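Local coordinates for protein glycosyl transferase family 8 (PDB 5GVV) that transfers galactose from UDP-galactose to the terminal glucose of the already glycosylated serine-rich repeat protein PsrP, the third step in its O-glycosylation, at residues A[290-295]-A[304-309]; A[294-299]-A[323-328]; A[300-305]-A[399-404]; A[344-349]-A[356-361]. All blocks are in the same frame, centred on the assembly; numbering follows the deposited sequence.

Interaction 1: A[290-295]-A[304-309]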
# COMPACT_ATOMS: atom_id res chain seq x y z
N GLU A 290 -20.23 28.64 6.81
CA GLU A 290 -21.61 28.80 6.35
C GLU A 290 -21.89 28.19 4.98
O GLU A 290 -21.29 28.59 3.99
CB GLU A 290 -22.02 30.28 6.35
CG GLU A 290 -23.48 30.52 5.97
CD GLU A 290 -24.45 30.08 7.04
OE1 GLU A 290 -24.11 30.23 8.24
OE2 GLU A 290 -25.54 29.59 6.70
N LYS A 291 -22.80 27.22 4.96
CA LYS A 291 -23.27 26.60 3.72
C LYS A 291 -22.19 25.88 2.90
O LYS A 291 -22.41 25.63 1.71
CB LYS A 291 -23.98 27.64 2.85
CG LYS A 291 -25.27 28.15 3.44
CD LYS A 291 -26.29 27.04 3.56
CE LYS A 291 -27.64 27.58 4.05
NZ LYS A 291 -27.55 28.21 5.39
N ILE A 292 -21.07 25.53 3.52
CA ILE A 292 -19.96 24.91 2.78
C ILE A 292 -20.33 23.57 2.12
O ILE A 292 -19.90 23.29 0.99
CB ILE A 292 -18.67 24.76 3.65
CG1 ILE A 292 -17.49 24.31 2.79
CG2 ILE A 292 -18.88 23.80 4.81
CD1 ILE A 292 -17.21 25.22 1.62
N ASP A 293 -21.13 22.75 2.80
CA ASP A 293 -21.55 21.48 2.22
C ASP A 293 -22.40 21.72 0.97
O ASP A 293 -22.20 21.08 -0.06
CB ASP A 293 -22.35 20.66 3.24
CG ASP A 293 -21.53 20.30 4.46
OD1 ASP A 293 -21.21 21.20 5.26
OD2 ASP A 293 -21.22 19.10 4.62
N TYR A 294 -23.34 22.65 1.08
CA TYR A 294 -24.21 22.99 -0.03
C TYR A 294 -23.39 23.51 -1.21
O TYR A 294 -23.59 23.08 -2.34
CB TYR A 294 -25.24 24.03 0.41
CG TYR A 294 -26.03 24.59 -0.75
CD1 TYR A 294 -27.12 23.90 -1.27
CD2 TYR A 294 -25.69 25.81 -1.32
CE1 TYR A 294 -27.84 24.42 -2.33
CE2 TYR A 294 -26.40 26.32 -2.38
CZ TYR A 294 -27.47 25.63 -2.88
OH TYR A 294 -28.17 26.15 -3.93
N LEU A 295 -22.47 24.43 -0.94
CA LEU A 295 -21.64 25.03 -1.99
C LEU A 295 -20.81 23.95 -2.69
O LEU A 295 -20.72 23.94 -3.92
CB LEU A 295 -20.72 26.11 -1.42
CG LEU A 295 -21.39 27.29 -0.72
CD1 LEU A 295 -20.35 28.30 -0.24
CD2 LEU A 295 -22.41 27.97 -1.63
N PHE A 304 -12.49 24.03 -3.32
CA PHE A 304 -12.52 24.81 -2.09
C PHE A 304 -11.38 24.40 -1.18
O PHE A 304 -11.11 23.21 -1.00
CB PHE A 304 -13.83 24.58 -1.33
CG PHE A 304 -15.06 24.93 -2.11
CD1 PHE A 304 -15.67 26.17 -1.96
CD2 PHE A 304 -15.64 24.00 -2.97
CE1 PHE A 304 -16.83 26.49 -2.67
CE2 PHE A 304 -16.79 24.30 -3.68
CZ PHE A 304 -17.38 25.55 -3.53
N HIS A 305 -10.70 25.39 -0.61
CA HIS A 305 -9.64 25.12 0.35
C HIS A 305 -10.06 25.71 1.69
O HIS A 305 -10.22 26.93 1.82
CB HIS A 305 -8.32 25.74 -0.12
CG HIS A 305 -7.92 25.32 -1.50
ND1 HIS A 305 -6.96 24.34 -1.74
CD2 HIS A 305 -8.34 25.73 -2.72
CE1 HIS A 305 -6.82 24.18 -3.04
NE2 HIS A 305 -7.65 25.00 -3.66
N ILE A 306 -10.26 24.84 2.68
CA ILE A 306 -10.66 25.29 4.01
C ILE A 306 -9.50 25.08 4.97
O ILE A 306 -9.09 23.94 5.22
CB ILE A 306 -11.92 24.56 4.52
CG1 ILE A 306 -13.03 24.60 3.46
CG2 ILE A 306 -12.41 25.18 5.82
CD1 ILE A 306 -13.39 26.02 3.02
N VAL A 307 -8.97 26.18 5.51
CA VAL A 307 -7.76 26.14 6.32
C VAL A 307 -8.11 26.47 7.77
O VAL A 307 -9.00 27.28 8.03
CB VAL A 307 -6.73 27.15 5.78
CG1 VAL A 307 -5.41 27.04 6.52
CG2 VAL A 307 -6.51 26.92 4.29
N ALA A 308 -7.42 25.82 8.71
CA ALA A 308 -7.54 26.17 10.12
C ALA A 308 -6.15 26.08 10.74
O ALA A 308 -5.28 25.40 10.19
CB ALA A 308 -8.50 25.24 10.84
N TYR A 309 -5.95 26.76 11.86
CA TYR A 309 -4.67 26.75 12.55
C TYR A 309 -4.68 25.74 13.69
O TYR A 309 -3.74 25.67 14.48
CB TYR A 309 -4.36 28.14 13.12
CG TYR A 309 -4.08 29.23 12.10
CD1 TYR A 309 -3.74 28.91 10.79
CD2 TYR A 309 -4.15 30.57 12.45
CE1 TYR A 309 -3.47 29.90 9.85
CE2 TYR A 309 -3.89 31.57 11.52
CZ TYR A 309 -3.55 31.23 10.22
OH TYR A 309 -3.29 32.23 9.30

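Interaction 2: A[294-299]-A[323-328]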
# COMPACT_ATOMS: atom_id res chain seq x y z
N TYR A 294 -23.34 22.65 1.08
CA TYR A 294 -24.21 22.99 -0.03
C TYR A 294 -23.39 23.51 -1.21
O TYR A 294 -23.59 23.08 -2.34
CB TYR A 294 -25.24 24.03 0.41
CG TYR A 294 -26.03 24.59 -0.75
CD1 TYR A 294 -27.12 23.90 -1.27
CD2 TYR A 294 -25.69 25.81 -1.32
CE1 TYR A 294 -27.84 24.42 -2.33
CE2 TYR A 294 -26.40 26.32 -2.38
CZ TYR A 294 -27.47 25.63 -2.88
OH TYR A 294 -28.17 26.15 -3.93
N LEU A 295 -22.47 24.43 -0.94
CA LEU A 295 -21.64 25.03 -1.99
C LEU A 295 -20.81 23.95 -2.69
O LEU A 295 -20.72 23.94 -3.92
CB LEU A 295 -20.72 26.11 -1.42
CG LEU A 295 -21.39 27.29 -0.72
CD1 LEU A 295 -20.35 28.30 -0.24
CD2 LEU A 295 -22.41 27.97 -1.63
N ALA A 296 -20.21 23.06 -1.91
CA ALA A 296 -19.43 21.96 -2.47
C ALA A 296 -20.29 21.11 -3.40
O ALA A 296 -19.85 20.75 -4.50
CB ALA A 296 -18.85 21.11 -1.36
N GLU A 297 -21.49 20.76 -2.94
CA GLU A 297 -22.42 19.94 -3.72
C GLU A 297 -22.78 20.62 -5.04
O GLU A 297 -22.81 19.97 -6.09
CB GLU A 297 -23.70 19.67 -2.92
CG GLU A 297 -23.53 18.70 -1.75
CD GLU A 297 -24.73 18.66 -0.82
OE1 GLU A 297 -24.94 17.61 -0.17
OE2 GLU A 297 -25.45 19.68 -0.72
N GLN A 298 -23.03 21.92 -4.98
CA GLN A 298 -23.50 22.68 -6.14
C GLN A 298 -22.40 23.08 -7.12
O GLN A 298 -22.67 23.35 -8.29
CB GLN A 298 -24.22 23.95 -5.67
CG GLN A 298 -25.50 23.69 -4.90
CD GLN A 298 -26.56 23.04 -5.77
OE1 GLN A 298 -26.91 23.55 -6.83
NE2 GLN A 298 -27.06 21.89 -5.33
N LEU A 299 -21.16 23.12 -6.64
CA LEU A 299 -20.05 23.62 -7.46
C LEU A 299 -18.89 22.62 -7.57
O LEU A 299 -17.79 22.89 -7.08
CB LEU A 299 -19.55 24.96 -6.91
CG LEU A 299 -20.52 26.14 -6.98
CD1 LEU A 299 -20.32 27.13 -5.82
CD2 LEU A 299 -20.38 26.87 -8.31
N PRO A 323 -15.11 15.47 -3.66
CA PRO A 323 -13.88 15.41 -4.46
C PRO A 323 -13.29 16.80 -4.68
O PRO A 323 -12.16 16.90 -5.14
CB PRO A 323 -14.36 14.84 -5.80
CG PRO A 323 -15.80 15.28 -5.89
CD PRO A 323 -16.32 15.26 -4.48
N ASN A 324 -14.03 17.85 -4.32
CA ASN A 324 -13.59 19.21 -4.58
C ASN A 324 -13.34 20.09 -3.34
O ASN A 324 -13.26 21.32 -3.45
CB ASN A 324 -14.57 19.91 -5.53
CG ASN A 324 -15.97 20.01 -4.97
OD1 ASN A 324 -16.45 19.09 -4.29
ND2 ASN A 324 -16.65 21.12 -5.24
N VAL A 325 -13.23 19.48 -2.17
CA VAL A 325 -12.90 20.24 -0.96
C VAL A 325 -11.60 19.73 -0.37
O VAL A 325 -11.45 18.53 -0.11
CB VAL A 325 -14.00 20.13 0.11
CG1 VAL A 325 -13.63 20.97 1.33
CG2 VAL A 325 -15.35 20.57 -0.44
N THR A 326 -10.65 20.63 -0.18
CA THR A 326 -9.45 20.28 0.57
C THR A 326 -9.46 21.00 1.91
O THR A 326 -9.71 22.20 1.99
CB THR A 326 -8.16 20.56 -0.22
OG1 THR A 326 -8.19 19.78 -1.43
CG2 THR A 326 -6.93 20.16 0.58
N VAL A 327 -9.20 20.22 2.95
CA VAL A 327 -9.32 20.63 4.34
C VAL A 327 -7.93 20.56 4.99
O VAL A 327 -7.24 19.54 4.87
CB VAL A 327 -10.34 19.69 5.01
CG1 VAL A 327 -9.89 19.22 6.37
CG2 VAL A 327 -11.73 20.33 5.05
N TYR A 328 -7.49 21.64 5.63
CA TYR A 328 -6.13 21.70 6.16
C TYR A 328 -6.09 21.97 7.66
O TYR A 328 -5.78 23.09 8.08
CB TYR A 328 -5.33 22.83 5.49
CG TYR A 328 -5.28 22.81 3.98
CD1 TYR A 328 -6.31 23.37 3.22
CD2 TYR A 328 -4.18 22.30 3.30
CE1 TYR A 328 -6.26 23.39 1.84
CE2 TYR A 328 -4.11 22.31 1.92
CZ TYR A 328 -5.15 22.86 1.20
OH TYR A 328 -5.11 22.89 -0.18
O HOH W 1 -18.94 18.36 -5.29

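Interaction 3: A[300-305]-A[399-404]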
# COMPACT_ATOMS: atom_id res chain seq x y z
N PRO A 300 -19.12 21.48 -8.25
CA PRO A 300 -18.08 20.45 -8.37
C PRO A 300 -16.86 20.96 -9.14
O PRO A 300 -15.78 20.37 -9.05
CB PRO A 300 -18.77 19.35 -9.19
CG PRO A 300 -19.86 20.06 -9.94
CD PRO A 300 -20.34 21.11 -8.99
N GLU A 301 -17.04 22.04 -9.89
CA GLU A 301 -15.96 22.58 -10.71
C GLU A 301 -15.18 23.68 -9.97
O GLU A 301 -14.28 24.30 -10.54
CB GLU A 301 -16.51 23.13 -12.02
CG GLU A 301 -17.25 24.45 -11.90
CD GLU A 301 -18.74 24.29 -11.62
OE1 GLU A 301 -19.11 23.49 -10.75
OE2 GLU A 301 -19.53 24.99 -12.29
N VAL A 302 -15.53 23.91 -8.71
CA VAL A 302 -14.75 24.79 -7.85
C VAL A 302 -13.99 23.94 -6.83
O VAL A 302 -14.57 23.03 -6.22
CB VAL A 302 -15.64 25.78 -7.09
CG1 VAL A 302 -14.82 26.64 -6.16
CG2 VAL A 302 -16.39 26.66 -8.07
N HIS A 303 -12.71 24.22 -6.66
CA HIS A 303 -11.91 23.57 -5.62
C HIS A 303 -11.86 24.47 -4.40
O HIS A 303 -11.26 25.56 -4.44
CB HIS A 303 -10.50 23.28 -6.15
CG HIS A 303 -9.66 22.43 -5.24
ND1 HIS A 303 -8.40 21.99 -5.59
CD2 HIS A 303 -9.90 21.94 -4.00
CE1 HIS A 303 -7.91 21.27 -4.60
NE2 HIS A 303 -8.79 21.23 -3.63
N PHE A 304 -12.49 24.03 -3.32
CA PHE A 304 -12.52 24.81 -2.09
C PHE A 304 -11.38 24.40 -1.18
O PHE A 304 -11.11 23.21 -1.00
CB PHE A 304 -13.83 24.58 -1.33
CG PHE A 304 -15.06 24.93 -2.11
CD1 PHE A 304 -15.67 26.17 -1.96
CD2 PHE A 304 -15.64 24.00 -2.97
CE1 PHE A 304 -16.83 26.49 -2.67
CE2 PHE A 304 -16.79 24.30 -3.68
CZ PHE A 304 -17.38 25.55 -3.53
N HIS A 305 -10.70 25.39 -0.61
CA HIS A 305 -9.64 25.12 0.35
C HIS A 305 -10.06 25.71 1.69
O HIS A 305 -10.22 26.93 1.82
CB HIS A 305 -8.32 25.74 -0.12
CG HIS A 305 -7.92 25.32 -1.50
ND1 HIS A 305 -6.96 24.34 -1.74
CD2 HIS A 305 -8.34 25.73 -2.72
CE1 HIS A 305 -6.82 24.18 -3.04
NE2 HIS A 305 -7.65 25.00 -3.66
N ALA A 399 -24.29 31.37 -7.87
CA ALA A 399 -24.26 32.19 -9.08
C ALA A 399 -23.15 33.24 -9.02
O ALA A 399 -22.49 33.51 -10.03
CB ALA A 399 -25.61 32.86 -9.28
N ALA A 400 -22.95 33.83 -7.85
CA ALA A 400 -21.89 34.81 -7.66
C ALA A 400 -20.53 34.19 -7.94
O ALA A 400 -19.70 34.76 -8.64
CB ALA A 400 -21.94 35.37 -6.25
N ILE A 401 -20.30 33.01 -7.37
CA ILE A 401 -19.03 32.31 -7.56
C ILE A 401 -18.78 31.97 -9.04
O ILE A 401 -17.67 32.17 -9.54
CB ILE A 401 -18.95 31.04 -6.68
CG1 ILE A 401 -18.86 31.45 -5.20
CG2 ILE A 401 -17.76 30.19 -7.06
CD1 ILE A 401 -19.06 30.31 -4.21
N ARG A 402 -19.81 31.48 -9.73
CA ARG A 402 -19.69 31.16 -11.15
C ARG A 402 -19.38 32.36 -12.04
O ARG A 402 -18.86 32.20 -13.14
CB ARG A 402 -20.94 30.42 -11.65
CG ARG A 402 -20.86 28.91 -11.44
CD ARG A 402 -22.11 28.19 -11.89
NE ARG A 402 -21.90 26.74 -11.90
CZ ARG A 402 -22.58 25.87 -11.16
NH1 ARG A 402 -23.54 26.30 -10.35
NH2 ARG A 402 -22.32 24.58 -11.23
N SER A 403 -19.70 33.56 -11.56
CA SER A 403 -19.44 34.78 -12.33
C SER A 403 -17.93 35.06 -12.41
O SER A 403 -17.48 35.79 -13.29
CB SER A 403 -20.17 35.98 -11.73
OG SER A 403 -19.48 36.52 -10.62
N TYR A 404 -17.17 34.47 -11.50
CA TYR A 404 -15.72 34.66 -11.48
C TYR A 404 -15.00 33.71 -12.43
O TYR A 404 -13.80 33.87 -12.69
CB TYR A 404 -15.18 34.53 -10.05
CG TYR A 404 -15.55 35.70 -9.19
CD1 TYR A 404 -16.74 35.71 -8.46
CD2 TYR A 404 -14.73 36.82 -9.11
CE1 TYR A 404 -17.09 36.78 -7.68
CE2 TYR A 404 -15.08 37.90 -8.33
CZ TYR A 404 -16.25 37.88 -7.62
OH TYR A 404 -16.61 38.95 -6.84

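Interaction 4: A[344-349]-A[356-361]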
# COMPACT_ATOMS: atom_id res chain seq x y z
N ASP A 344 -8.29 32.13 -6.37
CA ASP A 344 -8.93 33.11 -7.25
C ASP A 344 -9.90 33.99 -6.47
O ASP A 344 -10.21 35.10 -6.88
CB ASP A 344 -9.72 32.41 -8.35
CG ASP A 344 -8.84 31.62 -9.30
OD1 ASP A 344 -7.91 32.22 -9.88
OD2 ASP A 344 -9.10 30.41 -9.48
N LEU A 345 -10.38 33.48 -5.34
CA LEU A 345 -11.48 34.13 -4.63
C LEU A 345 -11.52 33.73 -3.16
O LEU A 345 -11.51 32.53 -2.84
CB LEU A 345 -12.80 33.75 -5.31
CG LEU A 345 -14.08 34.22 -4.60
CD1 LEU A 345 -14.16 35.73 -4.62
CD2 LEU A 345 -15.29 33.62 -5.27
N TYR A 346 -11.57 34.71 -2.27
CA TYR A 346 -11.70 34.42 -0.85
C TYR A 346 -13.18 34.36 -0.46
O TYR A 346 -13.96 35.25 -0.82
CB TYR A 346 -10.97 35.46 0.01
CG TYR A 346 -10.83 35.01 1.45
CD1 TYR A 346 -11.84 35.25 2.37
CD2 TYR A 346 -9.70 34.32 1.87
CE1 TYR A 346 -11.73 34.82 3.68
CE2 TYR A 346 -9.58 33.89 3.18
CZ TYR A 346 -10.59 34.15 4.08
OH TYR A 346 -10.47 33.71 5.38
N LEU A 347 -13.56 33.32 0.28
CA LEU A 347 -14.93 33.19 0.79
C LEU A 347 -14.94 33.42 2.30
O LEU A 347 -14.49 32.56 3.07
CB LEU A 347 -15.51 31.81 0.47
CG LEU A 347 -15.58 31.37 -0.99
CD1 LEU A 347 -16.20 29.99 -1.12
CD2 LEU A 347 -16.35 32.37 -1.82
N ASP A 348 -15.46 34.57 2.72
CA ASP A 348 -15.54 34.91 4.13
C ASP A 348 -16.77 34.24 4.73
O ASP A 348 -17.82 34.88 4.88
CB ASP A 348 -15.63 36.42 4.31
CG ASP A 348 -15.21 36.87 5.69
OD1 ASP A 348 -14.89 36.00 6.53
OD2 ASP A 348 -15.21 38.10 5.94
N LEU A 349 -16.65 32.96 5.08
CA LEU A 349 -17.80 32.17 5.50
C LEU A 349 -17.76 31.73 6.96
O LEU A 349 -18.71 31.12 7.45
CB LEU A 349 -17.93 30.93 4.61
CG LEU A 349 -17.91 31.14 3.10
CD1 LEU A 349 -18.05 29.82 2.36
CD2 LEU A 349 -19.00 32.10 2.70
N GLU A 356 -7.56 38.81 11.08
CA GLU A 356 -7.33 39.94 10.19
C GLU A 356 -6.33 39.69 9.05
O GLU A 356 -6.64 39.99 7.90
CB GLU A 356 -6.92 41.18 10.99
CG GLU A 356 -8.07 42.17 11.25
CD GLU A 356 -9.20 41.58 12.07
OE1 GLU A 356 -9.01 40.52 12.71
OE2 GLU A 356 -10.30 42.18 12.07
N ASP A 357 -5.17 39.13 9.37
CA ASP A 357 -4.11 38.95 8.36
C ASP A 357 -4.56 38.24 7.07
O ASP A 357 -3.95 38.43 6.02
CB ASP A 357 -2.88 38.25 8.95
CG ASP A 357 -1.79 39.23 9.34
OD1 ASP A 357 -1.91 40.43 9.00
OD2 ASP A 357 -0.80 38.80 9.97
N ALA A 358 -5.61 37.44 7.15
CA ALA A 358 -6.17 36.84 5.94
C ALA A 358 -6.68 37.95 5.03
O ALA A 358 -6.45 37.92 3.82
CB ALA A 358 -7.28 35.87 6.29
N TYR A 359 -7.37 38.93 5.61
CA TYR A 359 -7.79 40.12 4.88
C TYR A 359 -6.56 40.85 4.33
O TYR A 359 -6.58 41.36 3.21
CB TYR A 359 -8.59 41.06 5.79
CG TYR A 359 -9.90 40.50 6.29
CD1 TYR A 359 -10.73 39.75 5.46
CD2 TYR A 359 -10.33 40.72 7.59
CE1 TYR A 359 -11.93 39.24 5.91
CE2 TYR A 359 -11.53 40.21 8.06
CZ TYR A 359 -12.32 39.47 7.21
OH TYR A 359 -13.52 38.95 7.66
N GLU A 360 -5.49 40.90 5.13
CA GLU A 360 -4.25 41.52 4.70
C GLU A 360 -3.69 40.81 3.47
O GLU A 360 -3.32 41.46 2.49
CB GLU A 360 -3.22 41.53 5.82
CG GLU A 360 -3.54 42.50 6.95
CD GLU A 360 -2.29 43.07 7.59
OE1 GLU A 360 -2.42 43.89 8.53
OE2 GLU A 360 -1.18 42.71 7.14
N PHE A 361 -3.64 39.48 3.53
CA PHE A 361 -3.19 38.70 2.39
C PHE A 361 -4.12 38.94 1.20
O PHE A 361 -3.66 39.10 0.07
CB PHE A 361 -3.15 37.20 2.73
CG PHE A 361 -2.20 36.85 3.85
CD1 PHE A 361 -1.12 37.67 4.15
CD2 PHE A 361 -2.40 35.70 4.60
CE1 PHE A 361 -0.25 37.35 5.19
CE2 PHE A 361 -1.54 35.37 5.64
CZ PHE A 361 -0.47 36.19 5.93

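Interaction 1: A[290-295]-A[304-309]
I292 meets both F304 and I306 with a single atom, its terminal methyl CD1. That methyl lies 4.0 Å from F304 CD1, approaching the ring obliquely as the two side chains run past each other in opposite directions. It also meets I306 tip to tip, I292 CD1 to I306 CD1 being 4.1 Å. The reach comes from chi1 of I292, -172°, which places CG1 opposite the backbone N and carries CD1 toward the strand. One turn further on, L295 receives the far end of the same ring: F304 CZ is 4.0 Å from L295 CB and 3.7 Å from the carbonyl L295 O. A flat phenyl suits this place because it can touch side chains one helical turn apart, while the slender branched isoleucines fill in beside it. Behind this first shell, L295 packs on M397 and V398 of helix 395-402, and F304 rests on C280 of the adjacent strand. K291, the N-cap of the helix, bridges with NZ to E290 OE2, and E290 OE1 is held by H351. Such mostly apolar packing, without a hydrogen bond between helix and following strand, is the core of a beta-alpha-beta unit, here strand 278-283, helix 292-298 and strand 302-307.

Interaction 2: A[294-299]-A[323-328]
N324 and A296 join the C-terminal end of helix 292-298 to strand 325-328, an outermost strand in a parallel, Rossmann-like sheet. The small side chain of A296 lets the strand come close, with A296 CB 3.7 Å from V325 CG2. Beyond the contact, V325 O accepts from Q45 NE2 of helix 45-57, and V327 and Y328 pack on F238 and S239 of the second subunit.

Beside this apolar touch, the amide of N324 can be followed outward. Its CB points at the helix, and chi1 of 61° sets CG between the backbone N and the carbonyl carbon, from where the amide reaches A296 O. From CG the group forks. ND2 gives a weak hydrogen bond to A296 O, 3.3 Å away and fairly straight at 158°. The same nitrogen lies 2.8 Å from L299 O, and its hydrogen bond to V302 O ties it to the start of the neighbouring strand. An asparagine suits this junction because its short side chain presents a donor and an acceptor together. A296 O has need of such donors: four residues on stands P300, whose ring nitrogen carries no hydrogen to continue the helical pattern, and L299 N reaches back only weakly. The remaining branch of the amide, OD1, turns to a water that donates to N324 OD1 at 2.8 Å and to A296 O at 2.7 Å, closing a small ring through ND2, A296 O, the water and OD1.

Interaction 3: A[300-305]-A[399-404]
V302 and I401 mark the closest backbone approach of strand to helix, with V302 CA 8.7 Å from I401 CA, a spacing that side chains must bridge. Both residues direct their CB at the opposing segment, and the two branched chains cross at about a right angle, touching through V302 CG2 and I401 CG2 at 3.9 Å. The other methyl of V302, CG1, sits over the centre of the F304 ring, 3.8 Å above its plane, so this beta-branched residue serves helix and strand together.

Nearer the surface the chemistry changes to charge. E301 bends sharply at chi2 (-90°), while the chain of R402 is stretched from CG to NE, and the two meet crosswise in a salt bridge. A single oxygen takes both contacts: R402 NE donates to E301 OE2 at 3.0 Å, and R402 NH2 gives it a weaker bond of the same length. NE approaches OE2 on its syn side, 28° out of the carboxylate plane, and the two flat groups are turned 52° apart, so this is not the coplanar pairing with two parallel bonds. NH2 also makes a weak bond to Q298 O, tying the arginine to helix 292-298.

Inward, I401 packs on L278 and I370 of two further strands. The salt bridge is a detail of this protein, but a helix packed across several parallel strands is characteristic of a Rossmann-like alpha/beta domain.

Interaction 4: A[344-349]-A[356-361]
D348 and Y359 are brought together by their first torsions: CG of D348 lies opposite the backbone N (chi1 -159°), sending the carboxylate out from the strand, while CG of Y359 sits beside its own N, which swings the phenol back to the strand. They cross at about a right angle. Y359 OH donates to D348 OD2 over a short 2.6 Å; the oxygen lies at the edge of the phenol, near the ring plane, although the carboxylate itself is turned 72° from that plane. The hydroxyl comes in on the syn side of OD2, 27° out of the plane of the carboxylate. OD2 accepts from Y385 OH as well, and OD1 pairs with K354 NZ, so three partners fix the rotation of this buried acid and would be expected to favour its charged form.

Two residues earlier on the same strand, Y346 OH lies 4.0 Å from A358 CB. The small methyl of alanine lets the helix lie close to the tyrosine, whose hydroxyl has its polar partner in L283 N on strand 278-283. Y346 also lies against M369, as does Y359.

These residues join the first strand and the helix of the beta-alpha-beta unit formed by strand 345-348, helix 356-364 and strand 369-372. F361, further along this helix, packs on L336 and V340 of the neighbouring helix 333-342, while L347, on the opposite face of the sheet from Y346, packs against F304.

In the fold
All four contacts pack helices on one parallel sheet, away from the manganese and UDP site. Interactions 1 and 2 share helix 292-298 and use it on adjoining strands, 302-307 and 325-328, whereas interactions 1 and 3 share strand 302-307 and set different helices on it. Interaction 1 is core and without hydrogen bonds between its segments; interaction 2 is also buried, but at a helix end, where a carbonyl, A296 O, takes an amide and a water. Interaction 3 runs from core to surface, ending in an ion pair. Interaction 4, on the opposite side of the sheet, buries an acid among hydroxyls and a lysine, yet reaches the others through L347 and L349.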